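Long-range contact in elicitor protein Hrip2 (PDB 5FID), which probably elicits defence responses in plants as a protein elicitor of the rice blast fungus Magnaporthe oryzae: residues S81-N86 with S115-K120. The protein carries 1 engineered substitution. Residues are numbered along the deposited sequence; the frame is centred on the assembly and turned at random.
Sequences SSEWGN and SRPDMK
A single beta bridge between Ser81 and Ser115 joins the end of strand 75-81 to the loop that leads into strand 123-126, its neighbour in the six-stranded antiparallel sheet. Ser82 N donates to Ser115 O at 3.1 Å, and the small serine side chains pack beside the bridge, with CB of Ser81 4.0 Å from CB of Ser115. Ser115 OG is hydrogen-bonded to Glu79 OE2 and to Lys121 N. Past the bridge each segment folds into a type I beta turn, Ser82 to Gly85 and Arg116 to Met119, and Pro117 suits the second position of its turn because its ring fixes phi at -55°. An ST turn steers Glu83: Ser81 OG, anti to its own backbone N (chi1 178°), accepts from Glu83 N and donates to Glu83 OE1 at 2.7 Å, on the anti side of the carboxylate. Glu83 CG lies 3.8 Å from Pro117 CD, and the Glu83 side chain crosses that of Lys120 at about a right angle. Lys120 NZ makes a salt bridge to Glu83 OE2 (2.8 Å) on the syn side and a weak hydrogen bond to OE1. Glu79 also pairs with this ammonium, which probably offsets the repulsion between the two carboxylates, and Tyr75 of the second subunit bonds to it as well. The Arg116 chain, bent at chi2 and chi3, brings NH1 to Ser82 OG at 3.0 Å, the hydroxyl lying 33° out of the guanidinium plane; Pro117 CD lies over one guanidinium face, offset toward its rim. A lone bridge followed by two type I turns, one overlapping an ST turn, thus joins two connecting loops of this all-beta protein.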
loop_
_atom_site.group_PDB
_atom_site.type_symbol
_atom_site.label_atom_id
_atom_site.label_comp_id
_atom_site.label_asym_id
_atom_site.label_seq_id
_atom_site.Cartn_x
_atom_site.Cartn_y
_atom_site.Cartn_z
ATOM N N SER A 81 -7.187 -9.030 4.821
ATOM C CA SER A 81 -7.750 -9.778 3.693
ATOM C C SER A 81 -8.838 -10.766 4.071
ATOM O O SER A 81 -8.697 -11.520 5.033
ATOM C CB SER A 81 -6.639 -10.524 2.959
ATOM O OG SER A 81 -7.160 -11.295 1.888
ATOM N N SER A 82 -9.927 -10.762 3.302
ATOM C CA SER A 82 -10.952 -11.798 3.432
ATOM C C SER A 82 -10.914 -12.772 2.252
ATOM O O SER A 82 -11.910 -13.449 1.975
ATOM C CB SER A 82 -12.348 -11.180 3.540
ATOM O OG SER A 82 -12.687 -10.461 2.360
ATOM N N GLU A 83 -9.768 -12.859 1.573
ATOM C CA GLU A 83 -9.626 -13.708 0.383
ATOM C C GLU A 83 -9.786 -15.194 0.657
ATOM O O GLU A 83 -10.112 -15.961 -0.250
ATOM C CB GLU A 83 -8.262 -13.492 -0.282
ATOM C CG GLU A 83 -8.090 -12.178 -1.000
ATOM C CD GLU A 83 -6.639 -11.921 -1.333
ATOM O OE1 GLU A 83 -5.823 -11.788 -0.383
ATOM O OE2 GLU A 83 -6.307 -11.865 -2.538
ATOM N N TRP A 84 -9.537 -15.604 1.897
ATOM C CA TRP A 84 -9.684 -17.014 2.267
ATOM C C TRP A 84 -10.871 -17.248 3.190
ATOM O O TRP A 84 -11.089 -18.375 3.649
ATOM C CB TRP A 84 -8.413 -17.533 2.953
ATOM C CG TRP A 84 -7.145 -17.268 2.173
ATOM C CD1 TRP A 84 -7.041 -17.010 0.838
ATOM C CD2 TRP A 84 -5.808 -17.233 2.695
ATOM N NE1 TRP A 84 -5.720 -16.821 0.492
ATOM C CE2 TRP A 84 -4.943 -16.949 1.615
ATOM C CE3 TRP A 84 -5.262 -17.400 3.970
ATOM C CZ2 TRP A 84 -3.553 -16.844 1.770
ATOM C CZ3 TRP A 84 -3.881 -17.303 4.124
ATOM C CH2 TRP A 84 -3.043 -17.020 3.029
ATOM N N GLY A 85 -11.622 -16.186 3.467
ATOM C CA GLY A 85 -12.756 -16.254 4.375
ATOM C C GLY A 85 -12.791 -15.058 5.320
ATOM O O GLY A 85 -11.883 -14.242 5.317
ATOM N N ASN A 86 -13.850 -14.943 6.114
ATOM C CA ASN A 86 -13.929 -13.931 7.163
ATOM C C ASN A 86 -15.010 -14.277 8.168
ATOM O O ASN A 86 -16.186 -13.989 7.940
ATOM C CB ASN A 86 -14.204 -12.529 6.612
ATOM C CG ASN A 86 -14.210 -11.474 7.716
ATOM O OD1 ASN A 86 -13.838 -11.758 8.867
ATOM N ND2 ASN A 86 -14.623 -10.260 7.380
ATOM N N SER A 115 -9.390 -6.522 1.699
ATOM C CA SER A 115 -8.699 -6.909 0.480
ATOM C C SER A 115 -9.402 -8.136 -0.075
ATOM O O SER A 115 -9.712 -9.081 0.662
ATOM C CB SER A 115 -7.236 -7.231 0.759
ATOM O OG SER A 115 -6.517 -7.346 -0.463
ATOM N N ARG A 116 -9.658 -8.114 -1.377
ATOM C CA ARG A 116 -10.459 -9.140 -2.037
ATOM C C ARG A 116 -9.715 -9.675 -3.251
ATOM O O ARG A 116 -8.830 -8.999 -3.771
ATOM C CB ARG A 116 -11.798 -8.524 -2.478
ATOM C CG ARG A 116 -12.571 -7.843 -1.360
ATOM C CD ARG A 116 -13.231 -8.850 -0.406
ATOM N NE ARG A 116 -14.026 -9.793 -1.182
ATOM C CZ ARG A 116 -13.897 -11.115 -1.149
ATOM N NH1 ARG A 116 -13.021 -11.699 -0.331
ATOM N NH2 ARG A 116 -14.663 -11.852 -1.946
ATOM N N PRO A 117 -10.088 -10.876 -3.723
ATOM C CA PRO A 117 -9.383 -11.468 -4.864
ATOM C C PRO A 117 -9.371 -10.527 -6.057
ATOM O O PRO A 117 -8.342 -10.406 -6.733
ATOM C CB PRO A 117 -10.228 -12.698 -5.199
ATOM C CG PRO A 117 -10.956 -13.012 -3.962
ATOM C CD PRO A 117 -11.182 -11.737 -3.237
ATOM N N ASP A 118 -10.497 -9.859 -6.292
ATOM C CA ASP A 118 -10.658 -9.003 -7.462
ATOM C C ASP A 118 -10.484 -7.515 -7.158
ATOM O O ASP A 118 -10.602 -6.664 -8.046
ATOM C CB ASP A 118 -12.009 -9.259 -8.135
ATOM C CG ASP A 118 -13.180 -9.266 -7.153
ATOM O OD1 ASP A 118 -12.975 -9.411 -5.922
ATOM O OD2 ASP A 118 -14.333 -9.149 -7.642
HETATM N N MSE A 119 -10.212 -7.197 -5.899
HETATM C CA MSE A 119 -9.820 -5.840 -5.542
HETATM C C MSE A 119 -8.893 -5.874 -4.342
HETATM O O MSE A 119 -9.349 -5.889 -3.198
HETATM C CB MSE A 119 -11.038 -4.956 -5.265
HETATM C CG MSE A 119 -10.677 -3.522 -4.887
HETATM SE SE MSE A 119 -9.480 -2.653 -6.198
HETATM C CE MSE A 119 -10.552 -2.943 -7.816
ATOM N N LYS A 120 -7.590 -5.882 -4.617
ATOM C CA LYS A 120 -6.582 -5.946 -3.564
ATOM C C LYS A 120 -6.453 -4.616 -2.839
ATOM O O LYS A 120 -6.506 -3.544 -3.449
ATOM C CB LYS A 120 -5.227 -6.372 -4.142
ATOM C CG LYS A 120 -5.242 -7.771 -4.738
ATOM C CD LYS A 120 -5.360 -8.833 -3.641
ATOM C CE LYS A 120 -3.998 -9.401 -3.295
ATOM N NZ LYS A 120 -4.039 -10.343 -2.131
#